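PDB 4FDF: cyclic pyranopterin monophosphate synthase 2 from Mycobacterium tuberculosis, which probably catalyses the conversion of (8S)-3',8-cyclo-7,8-dihydroguanosine 5'-triphosphate to cyclic pyranopterin monophosphate and diphosphate in molybdenum cofactor biosynthesis. Local coordinates for residues H88-T93 with T118-E123; M75-T80 with L125-V130; R46-V51 with A141-A146; L66-V71 with A132-D137. All blocks are in the same frame, centred on the assembly; numbering follows the deposited sequence. Where two conformers were deposited one is given.

Contact 1 of 4, residues H88-T93 with T118-E123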
loop_
_atom_site.group_PDB
_atom_site.type_symbol
_atom_site.label_atom_id
_atom_site.label_comp_id
_atom_site.label_asym_id
_atom_site.label_seq_id
_atom_site.Cartn_x
_atom_site.Cartn_y
_atom_site.Cartn_z
ATOM N N HIS B 88 5.408 -5.376 -13.797
ATOM C CA HIS B 88 5.828 -6.501 -12.981
ATOM C C HIS B 88 6.456 -5.986 -11.728
ATOM O O HIS B 88 6.939 -4.853 -11.702
ATOM C CB HIS B 88 6.856 -7.328 -13.740
ATOM C CG HIS B 88 6.370 -7.833 -15.072
ATOM N ND1 HIS B 88 6.188 -7.021 -16.134
ATOM C CD2 HIS B 88 6.034 -9.116 -15.494
ATOM C CE1 HIS B 88 5.754 -7.749 -17.183
ATOM N NE2 HIS B 88 5.666 -9.032 -16.790
ATOM N N GLN B 89 6.439 -6.814 -10.683
ATOM C CA GLN B 89 7.146 -6.556 -9.429
ATOM C C GLN B 89 8.633 -6.878 -9.613
ATOM O O GLN B 89 8.995 -8.027 -9.854
ATOM C CB GLN B 89 6.572 -7.429 -8.304
ATOM C CG GLN B 89 5.095 -7.173 -7.967
ATOM C CD GLN B 89 4.358 -8.435 -7.510
ATOM O OE1 GLN B 89 4.234 -9.398 -8.260
ATOM N NE2 GLN B 89 3.860 -8.418 -6.283
ATOM N N LEU B 90 9.482 -5.858 -9.517
ATOM C CA LEU B 90 10.918 -6.005 -9.777
ATOM C C LEU B 90 11.775 -5.712 -8.547
ATOM O O LEU B 90 11.466 -4.814 -7.764
ATOM C CB LEU B 90 11.351 -5.127 -10.964
ATOM C CG LEU B 90 10.715 -5.423 -12.340
ATOM C CD1 LEU B 90 11.143 -4.417 -13.401
ATOM C CD2 LEU B 90 11.017 -6.850 -12.799
ATOM N N ALA B 91 12.842 -6.490 -8.375
ATOM C CA ALA B 91 13.737 -6.306 -7.245
ATOM C C ALA B 91 14.737 -5.220 -7.582
ATOM O O ALA B 91 15.603 -5.408 -8.425
ATOM C CB ALA B 91 14.452 -7.614 -6.898
ATOM N N LEU B 92 14.593 -4.067 -6.938
ATOM C CA LEU B 92 15.479 -2.950 -7.216
ATOM C C LEU B 92 16.685 -3.039 -6.299
ATOM O O LEU B 92 16.539 -3.192 -5.084
ATOM C CB LEU B 92 14.748 -1.603 -7.062
ATOM C CG LEU B 92 13.393 -1.449 -7.780
ATOM C CD1 LEU B 92 12.840 -0.032 -7.599
ATOM C CD2 LEU B 92 13.482 -1.797 -9.269
ATOM N N THR B 93 17.873 -2.970 -6.895
ATOM C CA THR B 93 19.123 -3.012 -6.138
ATOM C C THR B 93 19.698 -1.635 -5.821
ATOM O O THR B 93 20.625 -1.519 -5.013
ATOM C CB THR B 93 20.196 -3.912 -6.810
ATOM O OG1 THR B 93 20.179 -3.740 -8.236
ATOM C CG2 THR B 93 19.953 -5.394 -6.471
ATOM N N THR B 118 13.267 -8.068 -16.683
ATOM C CA THR B 118 12.819 -7.014 -17.605
ATOM C C THR B 118 13.427 -5.666 -17.217
ATOM O O THR B 118 13.937 -5.514 -16.105
ATOM C CB THR B 118 11.252 -6.943 -17.742
ATOM O OG1 THR B 118 10.867 -5.693 -18.324
ATOM C CG2 THR B 118 10.551 -7.081 -16.406
ATOM N N GLY B 119 13.389 -4.705 -18.145
ATOM C CA GLY B 119 13.967 -3.373 -17.934
ATOM C C GLY B 119 13.308 -2.604 -16.801
ATOM O O GLY B 119 12.162 -2.889 -16.440
ATOM N N VAL B 120 14.037 -1.628 -16.253
ATOM C CA VAL B 120 13.583 -0.847 -15.095
ATOM C C VAL B 120 13.297 0.633 -15.403
ATOM O O VAL B 120 13.351 1.490 -14.508
ATOM C CB VAL B 120 14.558 -0.980 -13.869
ATOM C CG1 VAL B 120 14.568 -2.410 -13.357
ATOM C CG2 VAL B 120 15.982 -0.510 -14.207
ATOM N N GLU B 121 12.964 0.917 -16.662
ATOM C CA GLU B 121 12.665 2.281 -17.082
ATOM C C GLU B 121 11.371 2.834 -16.474
ATOM O O GLU B 121 11.255 4.041 -16.281
ATOM C CB GLU B 121 12.694 2.431 -18.610
ATOM C CG GLU B 121 11.600 1.692 -19.384
ATOM C CD GLU B 121 11.972 0.271 -19.791
ATOM O OE1 GLU B 121 11.447 -0.193 -20.822
ATOM O OE2 GLU B 121 12.761 -0.392 -19.086
ATOM N N MET B 122 10.420 1.964 -16.144
ATOM C CA MET B 122 9.171 2.419 -15.530
ATOM C C MET B 122 9.371 3.005 -14.140
ATOM O O MET B 122 8.794 4.054 -13.801
ATOM C CB MET B 122 8.110 1.309 -15.500
ATOM C CG MET B 122 7.488 0.976 -16.875
ATOM S SD MET B 122 7.035 2.407 -17.909
ATOM C CE MET B 122 6.068 3.414 -16.767
ATOM N N GLU B 123 10.185 2.332 -13.338
ATOM C CA GLU B 123 10.491 2.809 -11.998
ATOM C C GLU B 123 11.283 4.109 -12.043
ATOM O O GLU B 123 11.020 5.011 -11.246
ATOM C CB GLU B 123 11.196 1.743 -11.138
ATOM C CG GLU B 123 11.735 0.523 -11.878
ATOM C CD GLU B 123 10.661 -0.443 -12.382
ATOM O OE1 GLU B 123 9.809 -0.895 -11.583
ATOM O OE2 GLU B 123 10.685 -0.760 -13.585
HETATM O O HOH W 1 9.347 -2.547 -9.058
#
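L90 is the wedge of this contact between the 88-93 loop and the loop that leads into helix 121-139, and its two methyl branches do different work. With CG anti to the carbonyl carbon (chi1 -62°), the fork extends across the gap. CD2 meets the T118 methyl, CG2, at 3.6 Å, while CD1 is held between the G119 carbonyl O, at 3.6 Å, and the E123 carboxylate atom OE2, at 3.7 Å. L90 lies across both T118 and E123 at about a right angle, its methyls doing the touching. T118 turns OG1 anti to its backbone N and thereby places CG2 in the crowded position facing the leucine. L92 adopts the same first rotamer as L90, and its CD2 lies 3.9 Å from E123 CG.

E123 has the least relaxed conformation. Its chi1 of 13° is nearly eclipsed, and a bend at chi2 (-72°) brings the carboxylate back over L90. A water then joins the segments: it donates to E123 OE1 at 3.1 Å and weakly accepts from L90 N at 3.3 Å. OE1 thus takes the water's proton, and OE2 is the oxygen nearest L90 CD1. H88, M122 and E123 are predicted substrate-binding residues, so this apolar wedge with its water bridge probably helps to shape the site; H88 itself is hydrogen-bonded through NE2 to V27 O.

V120, the N-cap residue of helix 121-139, packs on V112 and S114 of strand 105-116. E123 leans on T80 of helix 65-83. Segment 88-93 leads into strand 92-101, and L92 also touches Q89 of a second subunit.

Contact 2 of 4, residues M75-T80 with L125-V130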
loop_
_atom_site.group_PDB
_atom_site.type_symbol
_atom_site.label_atom_id
_atom_site.label_comp_id
_atom_site.label_asym_id
_atom_site.label_seq_id
_atom_site.Cartn_x
_atom_site.Cartn_y
_atom_site.Cartn_z
ATOM N N MET B 75 10.925 6.247 -2.788
ATOM C CA MET B 75 9.829 5.405 -2.342
ATOM C C MET B 75 8.887 5.034 -3.481
ATOM O O MET B 75 8.441 3.893 -3.575
ATOM C CB MET B 75 9.062 6.098 -1.216
ATOM C CG MET B 75 9.861 6.186 0.089
ATOM S SD MET B 75 9.047 7.213 1.327
ATOM C CE MET B 75 7.799 6.064 1.933
ATOM N N ALA B 76 8.604 5.986 -4.361
ATOM C CA ALA B 76 7.702 5.729 -5.476
ATOM C C ALA B 76 8.315 4.747 -6.456
ATOM O O ALA B 76 7.615 3.891 -6.981
ATOM C CB ALA B 76 7.304 7.023 -6.179
ATOM N N ALA B 77 9.616 4.858 -6.702
ATOM C CA ALA B 77 10.292 3.859 -7.544
ATOM C C ALA B 77 9.927 2.429 -7.129
ATOM O O ALA B 77 9.634 1.588 -7.979
ATOM C CB ALA B 77 11.797 4.045 -7.508
ATOM N N LYS B 78 9.955 2.170 -5.823
ATOM C CA LYS B 78 9.625 0.866 -5.241
ATOM C C LYS B 78 8.138 0.532 -5.394
ATOM O O LYS B 78 7.783 -0.636 -5.484
ATOM C CB LYS B 78 10.019 0.820 -3.748
ATOM C CG LYS B 78 11.541 0.916 -3.493
ATOM C CD LYS B 78 11.878 1.836 -2.315
ATOM C CE LYS B 78 11.965 1.046 -1.043
ATOM N NZ LYS B 78 12.171 1.902 0.144
ATOM N N ARG B 79 7.284 1.558 -5.429
ATOM C CA ARG B 79 5.828 1.365 -5.508
ATOM C C ARG B 79 5.314 1.286 -6.947
ATOM O O ARG B 79 4.109 1.223 -7.175
ATOM C CB ARG B 79 5.087 2.494 -4.761
ATOM C CG ARG B 79 5.528 2.739 -3.308
ATOM C CD ARG B 79 5.385 1.489 -2.419
ATOM N NE ARG B 79 4.006 1.005 -2.297
ATOM C CZ ARG B 79 3.150 1.352 -1.332
ATOM N NH1 ARG B 79 3.507 2.206 -0.372
ATOM N NH2 ARG B 79 1.926 0.835 -1.327
ATOM N N THR B 80 6.227 1.290 -7.915
ATOM C CA THR B 80 5.852 1.268 -9.333
ATOM C C THR B 80 4.785 0.234 -9.686
ATOM O O THR B 80 3.758 0.581 -10.271
ATOM C CB THR B 80 7.089 1.144 -10.257
ATOM O OG1 THR B 80 7.937 2.287 -10.057
ATOM C CG2 THR B 80 6.669 1.083 -11.750
ATOM N N LEU B 125 11.077 6.381 -14.445
ATOM C CA LEU B 125 10.077 7.392 -14.829
ATOM C C LEU B 125 9.119 7.755 -13.682
ATOM O O LEU B 125 8.755 8.925 -13.512
ATOM C CB LEU B 125 9.271 6.908 -16.035
ATOM C CG LEU B 125 10.001 6.830 -17.372
ATOM C CD1 LEU B 125 9.214 5.930 -18.325
ATOM C CD2 LEU B 125 10.234 8.209 -17.986
ATOM N N THR B 126 8.722 6.751 -12.907
ATOM C CA THR B 126 7.830 6.925 -11.757
ATOM C C THR B 126 8.480 7.798 -10.662
ATOM O O THR B 126 7.846 8.720 -10.115
ATOM C CB THR B 126 7.390 5.534 -11.223
ATOM O OG1 THR B 126 6.618 4.867 -12.236
ATOM C CG2 THR B 126 6.569 5.638 -9.966
ATOM N N ALA B 127 9.748 7.507 -10.368
ATOM C CA ALA B 127 10.557 8.285 -9.429
ATOM C C ALA B 127 10.674 9.743 -9.862
ATOM O O ALA B 127 10.410 10.653 -9.085
ATOM C CB ALA B 127 11.951 7.657 -9.287
ATOM N N VAL B 128 11.036 9.965 -11.120
ATOM C CA VAL B 128 11.119 11.316 -11.663
ATOM C C VAL B 128 9.758 11.979 -11.512
ATOM O O VAL B 128 9.631 13.117 -11.060
ATOM C CB VAL B 128 11.541 11.289 -13.154
ATOM C CG1 VAL B 128 11.174 12.609 -13.869
ATOM C CG2 VAL B 128 13.031 11.010 -13.284
ATOM N N SER B 129 8.733 11.220 -11.849
ATOM C CA SER B 129 7.387 11.716 -11.834
ATOM C C SER B 129 6.928 12.112 -10.445
ATOM O O SER B 129 6.422 13.230 -10.252
ATOM C CB SER B 129 6.491 10.647 -12.414
ATOM O OG SER B 129 5.195 11.175 -12.617
ATOM N N VAL B 130 7.121 11.228 -9.462
ATOM C CA VAL B 130 6.663 11.537 -8.104
ATOM C C VAL B 130 7.529 12.618 -7.437
ATOM O O VAL B 130 7.024 13.425 -6.649
ATOM C CB VAL B 130 6.491 10.262 -7.230
ATOM C CG1 VAL B 130 6.173 10.622 -5.776
ATOM C CG2 VAL B 130 5.353 9.376 -7.806
#
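Three pairs of small side chains bring helices 65-83 and 121-139 close together here. A77 and A127 mark the closest backbone approach, their CB atoms 4.0 Å apart. On one side of them A76 points its methyl into V130, where CB meets CG2 at 3.5 Å, tighter than usual van der Waals contact. V130 has CG1 anti to its backbone N, which turns CG2 beside that N and onto the alanine.

T80 and T126 form the third pair and cross obliquely. T80 turns OG1 toward the CB and methyl of T126, lying 3.5 Å from T126 CB, and the T126 methyl, CG2, also comes 3.6 Å from the carbonyl O of A76.

The next shell fixes these groups. T80 OG1 donates to A77 O at 2.8 Å, approaching from above the carbonyl plane, so its hydroxyl is engaged within its own helix. T126 OG1 is likewise bonded to M122 O, one turn earlier. With each hydroxyl bonded to a carbonyl of its own helix, no hydrogen bond crosses between the two segments.

Farther out, A127 rests on A110 of the sheet, and L133 of a neighbouring subunit packs on T126. T80 also lies near C87, predicted to bind substrate. The axes of the two segments pass 7.7 Å apart at 136° between their N-to-C directions, the close antiparallel helix pair of a ferredoxin-like fold, laid on one face of its antiparallel sheet.

Contact 3 of 4, residues R46-V51 with A141-A146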
loop_
_atom_site.group_PDB
_atom_site.type_symbol
_atom_site.label_atom_id
_atom_site.label_comp_id
_atom_site.label_asym_id
_atom_site.label_seq_id
_atom_site.Cartn_x
_atom_site.Cartn_y
_atom_site.Cartn_z
ATOM N N ARG B 46 9.240 23.513 -14.400
ATOM C CA ARG B 46 9.395 24.899 -14.865
ATOM C C ARG B 46 8.804 25.875 -13.845
ATOM O O ARG B 46 7.589 25.979 -13.707
ATOM C CB ARG B 46 8.741 25.100 -16.236
ATOM C CG ARG B 46 8.975 23.980 -17.244
ATOM C CD ARG B 46 10.096 24.294 -18.203
ATOM N NE ARG B 46 10.116 23.358 -19.322
ATOM C CZ ARG B 46 11.172 23.143 -20.103
ATOM N NH1 ARG B 46 12.312 23.800 -19.891
ATOM N NH2 ARG B 46 11.092 22.267 -21.095
ATOM N N THR B 47 9.660 26.581 -13.123
ATOM C CA THR B 47 9.175 27.451 -12.047
ATOM C C THR B 47 9.689 28.915 -12.146
ATOM O O THR B 47 9.975 29.390 -13.237
ATOM C CB THR B 47 9.379 26.792 -10.652
ATOM O OG1 THR B 47 8.701 27.558 -9.653
ATOM C CG2 THR B 47 10.858 26.643 -10.302
ATOM N N SER B 48 9.791 29.617 -11.020
ATOM C CA SER B 48 10.155 31.040 -11.026
ATOM C C SER B 48 11.506 31.275 -10.361
ATOM O O SER B 48 11.980 30.436 -9.585
ATOM C CB SER B 48 9.084 31.856 -10.308
ATOM O OG SER B 48 9.067 31.524 -8.930
ATOM N N ALA B 49 12.115 32.422 -10.664
ATOM C CA ALA B 49 13.400 32.809 -10.078
ATOM C C ALA B 49 13.257 32.935 -8.573
ATOM O O ALA B 49 14.166 32.574 -7.820
ATOM C CB ALA B 49 13.898 34.125 -10.675
ATOM N N GLN B 50 12.103 33.443 -8.147
ATOM C CA GLN B 50 11.762 33.495 -6.742
ATOM C C GLN B 50 11.802 32.114 -6.079
ATOM O O GLN B 50 12.342 31.974 -4.975
ATOM C CB GLN B 50 10.384 34.105 -6.549
ATOM C CG GLN B 50 10.190 34.649 -5.144
ATOM C CD GLN B 50 8.757 34.979 -4.835
ATOM O OE1 GLN B 50 7.884 34.971 -5.712
ATOM N NE2 GLN B 50 8.500 35.271 -3.579
ATOM N N VAL B 51 11.227 31.111 -6.747
ATOM C CA VAL B 51 11.206 29.751 -6.208
ATOM C C VAL B 51 12.626 29.196 -6.099
ATOM O O VAL B 51 12.992 28.634 -5.070
ATOM C CB VAL B 51 10.259 28.806 -7.000
ATOM C CG1 VAL B 51 10.534 27.340 -6.671
ATOM C CG2 VAL B 51 8.814 29.130 -6.678
ATOM N N ALA B 141 2.581 27.172 -3.438
ATOM C CA ALA B 141 2.096 28.352 -2.719
ATOM C C ALA B 141 2.810 29.644 -3.154
ATOM O O ALA B 141 2.245 30.734 -3.049
ATOM C CB ALA B 141 2.211 28.149 -1.206
ATOM N N VAL B 142 4.049 29.505 -3.634
ATOM C CA VAL B 142 4.822 30.618 -4.192
ATOM C C VAL B 142 4.607 30.742 -5.703
ATOM O O VAL B 142 4.510 31.850 -6.231
ATOM C CB VAL B 142 6.341 30.469 -3.895
ATOM C CG1 VAL B 142 7.121 31.677 -4.398
ATOM C CG2 VAL B 142 6.589 30.257 -2.411
ATOM N N ASP B 143 4.534 29.606 -6.393
ATOM C CA ASP B 143 4.319 29.576 -7.844
ATOM C C ASP B 143 3.350 28.448 -8.245
ATOM O O ASP B 143 3.787 27.368 -8.639
ATOM C CB ASP B 143 5.673 29.438 -8.566
ATOM C CG ASP B 143 5.551 29.440 -10.089
ATOM O OD1 ASP B 143 4.615 30.061 -10.628
ATOM O OD2 ASP B 143 6.407 28.819 -10.751
ATOM N N PRO B 144 2.028 28.691 -8.138
ATOM C CA PRO B 144 1.038 27.675 -8.537
ATOM C C PRO B 144 0.981 27.448 -10.053
ATOM O O PRO B 144 0.425 26.437 -10.504
ATOM C CB PRO B 144 -0.297 28.252 -8.032
ATOM C CG PRO B 144 -0.070 29.733 -7.943
ATOM C CD PRO B 144 1.393 29.908 -7.592
ATOM N N GLY B 145 1.557 28.370 -10.823
ATOM C CA GLY B 145 1.614 28.249 -12.285
ATOM C C GLY B 145 2.732 27.357 -12.804
ATOM O O GLY B 145 2.849 27.145 -14.010
ATOM N N ALA B 146 3.559 26.832 -11.900
ATOM C CA ALA B 146 4.648 25.930 -12.291
ATOM C C ALA B 146 4.092 24.721 -13.036
ATOM O O ALA B 146 2.942 24.318 -12.827
ATOM C CB ALA B 146 5.460 25.487 -11.071
#
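V142, D143 and V51 bury the most surface in this contact, and between them they combine an apolar patch with one hydrogen bond to a carboxylate. V142 has CG1 anti to the backbone N (chi1 -176°), which sends that methyl out to 3.8 Å from V51 CG2, the two valines lying side by side and running opposite ways. The extended Q50 chain brings the flat face of its amide onto the same V142 CG1, with Q50 OE1 at 3.6 Å.

D143 is also anti about chi1 and touches with both its CB and its carboxylate. CB packs on V51 CG2 at 3.7 Å, with the side chains crossing at about a right angle. The carboxylate atom OD2 accepts a hydrogen bond of 2.8 Å from T47 OG1, which can reach it because OG1 is anti to its own backbone N.

D143 opens a type I turn that ends at A146, whose CA makes a CA-H...O contact of 3.3 Å with R46 O. S48 is the N-cap of helix 49-57: its OG accepts from V51 N at 3.1 Å and 152°, fixing the first turn from which V51 projects.

The contact thus ties the end of strand 35-46 and the start of helix 49-57 to the loop before strand 147-156. The threonine hydroxyl binds OD2 through its anti lone pair, on the side away from OD1, which fixes the carboxylate's rotation and probably helps to keep D143 ionised.

Contact 4 of 4, residues L66-V71 with A132-D137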
loop_
_atom_site.group_PDB
_atom_site.type_symbol
_atom_site.label_atom_id
_atom_site.label_comp_id
_atom_site.label_asym_id
_atom_site.label_seq_id
_atom_site.Cartn_x
_atom_site.Cartn_y
_atom_site.Cartn_z
ATOM N N LEU B 66 13.963 19.789 -1.923
ATOM C CA LEU B 66 14.832 18.821 -2.603
ATOM C C LEU B 66 14.926 17.487 -1.850
ATOM O O LEU B 66 14.729 16.421 -2.438
ATOM C CB LEU B 66 16.231 19.397 -2.871
ATOM C CG LEU B 66 16.449 20.654 -3.749
ATOM C CD1 LEU B 66 17.937 20.798 -4.150
ATOM C CD2 LEU B 66 15.576 20.700 -4.994
ATOM N N ALA B 67 15.216 17.555 -0.557
ATOM C CA ALA B 67 15.295 16.363 0.280
ATOM C C ALA B 67 13.967 15.631 0.313
ATOM O O ALA B 67 13.937 14.411 0.196
ATOM C CB ALA B 67 15.752 16.719 1.710
ATOM N N THR B 68 12.872 16.376 0.444
ATOM C CA THR B 68 11.548 15.767 0.512
ATOM C C THR B 68 11.227 15.031 -0.798
ATOM O O THR B 68 10.738 13.902 -0.777
ATOM C CB THR B 68 10.449 16.800 0.898
ATOM O OG1 THR B 68 10.755 17.351 2.185
ATOM C CG2 THR B 68 9.057 16.162 0.968
ATOM N N ALA B 69 11.538 15.665 -1.924
ATOM C CA ALA B 69 11.213 15.101 -3.228
ATOM C C ALA B 69 12.105 13.924 -3.588
ATOM O O ALA B 69 11.652 12.976 -4.219
ATOM C CB ALA B 69 11.263 16.179 -4.303
ATOM N N ARG B 70 13.368 13.981 -3.178
ATOM C CA ARG B 70 14.269 12.850 -3.357
ATOM C C ARG B 70 13.711 11.606 -2.673
ATOM O O ARG B 70 13.647 10.536 -3.293
ATOM C CB ARG B 70 15.684 13.178 -2.854
ATOM C CG ARG B 70 16.652 12.010 -2.849
ATOM C CD ARG B 70 18.096 12.449 -3.156
ATOM N NE ARG B 70 18.408 13.767 -2.617
ATOM C CZ ARG B 70 19.138 14.688 -3.235
ATOM N NH1 ARG B 70 19.658 14.455 -4.434
ATOM N NH2 ARG B 70 19.345 15.856 -2.644
ATOM N N VAL B 71 13.297 11.759 -1.414
ATOM C CA VAL B 71 12.739 10.645 -0.634
ATOM C C VAL B 71 11.436 10.141 -1.247
ATOM O O VAL B 71 11.208 8.930 -1.317
ATOM C CB VAL B 71 12.519 11.005 0.879
ATOM C CG1 VAL B 71 11.878 9.834 1.626
ATOM C CG2 VAL B 71 13.840 11.359 1.557
ATOM N N ALA B 132 8.835 15.147 -9.043
ATOM C CA ALA B 132 8.333 16.386 -9.648
ATOM C C ALA B 132 7.036 16.826 -8.990
ATOM O O ALA B 132 6.878 17.993 -8.644
ATOM C CB ALA B 132 8.108 16.198 -11.150
ATOM N N LEU B 133 6.109 15.888 -8.813
ATOM C CA LEU B 133 4.873 16.178 -8.095
ATOM C C LEU B 133 5.144 16.693 -6.682
ATOM O O LEU B 133 4.453 17.589 -6.198
ATOM C CB LEU B 133 3.964 14.938 -8.027
ATOM C CG LEU B 133 3.271 14.476 -9.321
ATOM C CD1 LEU B 133 2.752 13.043 -9.189
ATOM C CD2 LEU B 133 2.138 15.415 -9.690
ATOM N N THR B 134 6.146 16.112 -6.029
ATOM C CA THR B 134 6.501 16.496 -4.676
ATOM C C THR B 134 7.166 17.870 -4.658
ATOM O O THR B 134 6.893 18.674 -3.764
ATOM C CB THR B 134 7.385 15.435 -4.011
ATOM O OG1 THR B 134 6.642 14.214 -3.925
ATOM C CG2 THR B 134 7.803 15.874 -2.612
ATOM N N LEU B 135 8.020 18.144 -5.644
ATOM C CA LEU B 135 8.558 19.488 -5.777
ATOM C C LEU B 135 7.417 20.487 -5.899
ATOM O O LEU B 135 7.376 21.480 -5.169
ATOM C CB LEU B 135 9.486 19.619 -6.982
ATOM C CG LEU B 135 10.876 19.011 -6.843
ATOM C CD1 LEU B 135 11.655 19.341 -8.099
ATOM C CD2 LEU B 135 11.617 19.500 -5.577
ATOM N N TYR B 136 6.489 20.216 -6.815
ATOM C CA TYR B 136 5.352 21.093 -7.017
ATOM C C TYR B 136 4.546 21.292 -5.725
ATOM O O TYR B 136 4.106 22.402 -5.431
ATOM C CB TYR B 136 4.453 20.589 -8.149
ATOM C CG TYR B 136 3.280 21.511 -8.392
ATOM C CD1 TYR B 136 2.014 21.204 -7.901
ATOM C CD2 TYR B 136 3.446 22.708 -9.078
ATOM C CE1 TYR B 136 0.933 22.058 -8.107
ATOM C CE2 TYR B 136 2.372 23.575 -9.289
ATOM C CZ TYR B 136 1.114 23.241 -8.798
ATOM O OH TYR B 136 0.051 24.095 -8.989
ATOM N N ASP B 137 4.351 20.224 -4.953
ATOM C CA ASP B 137 3.660 20.365 -3.683
ATOM C C ASP B 137 4.389 21.344 -2.747
ATOM O O ASP B 137 3.756 22.060 -1.984
ATOM C CB ASP B 137 3.486 19.014 -2.987
ATOM C CG ASP B 137 2.630 19.120 -1.729
ATOM O OD1 ASP B 137 1.460 19.543 -1.841
ATOM O OD2 ASP B 137 3.138 18.826 -0.625
#
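This is an antiparallel helix-helix contact, buried and purely apolar across the interface, between the early part of helix 65-83 and the later part of helix 121-139. The axes of these two segments approach to 8.3 Å, with 149° between their N-to-C directions, and A69 faces T134 at the point where the backbones come nearest.

A small residue on one helix permits that approach. T134 has CG2 anti to its backbone N, so the methyl, not the hydroxyl, is driven at the partner helix, reaching 3.6 Å from A69 CA. The same T134 CG2 meets T68 CG2 at 3.8 Å, where the two threonines cross at about a right angle. Their hydroxyls turn back instead: T134 OG1 is bonded to the carbonyl of V130, a turn earlier in the helix, and T68 OG1 to that of D64, just before helix 65-83, so both polar groups are satisfied without crossing the interface.

L135 completes the contact from the flank. Its CA-CB bond runs alongside the partner helix, but with CG anti to the carbonyl carbon and chi2 extended (-176°) its fork comes back, and CD2 settles 3.6 Å from A69 CB. L66 CD2 reaches the same L135 CD2 at 4.2 Å, crossing obliquely.

Beneath these leucines lies the sheet, with F99 of strand 92-101 touching L66, A69 and L135, and I106 and I108 of strand 105-116 touching L135. V71 of a neighbouring subunit packs on T68. Two antiparallel helices packing alanine and leucine side chains onto F99, I106 and I108 of the sheet form the helical layer of the ferredoxin-like fold.

In the fold
From the N terminus, the chain enters contact 3 at 46-51, contact 4 at 66-71, contact 2 at 75-80 and contact 1 at 88-93. It then leaves them in reverse order, at 118-123, 125-130, 132-137 and 141-146. None cross: contact 1 closes the innermost loop, made mainly of strands 92-101 and 105-116, and contacts 2, 4 and 3 enclose it in turn. Contacts 2 and 4 are successive steps along the pairing of helices 65-83 and 121-139. Contact 1 touches contact 2 where T80 meets E123, at the predicted substrate end, whereas contact 3 meets contact 4 through Y136 on the other side of the chain's centre.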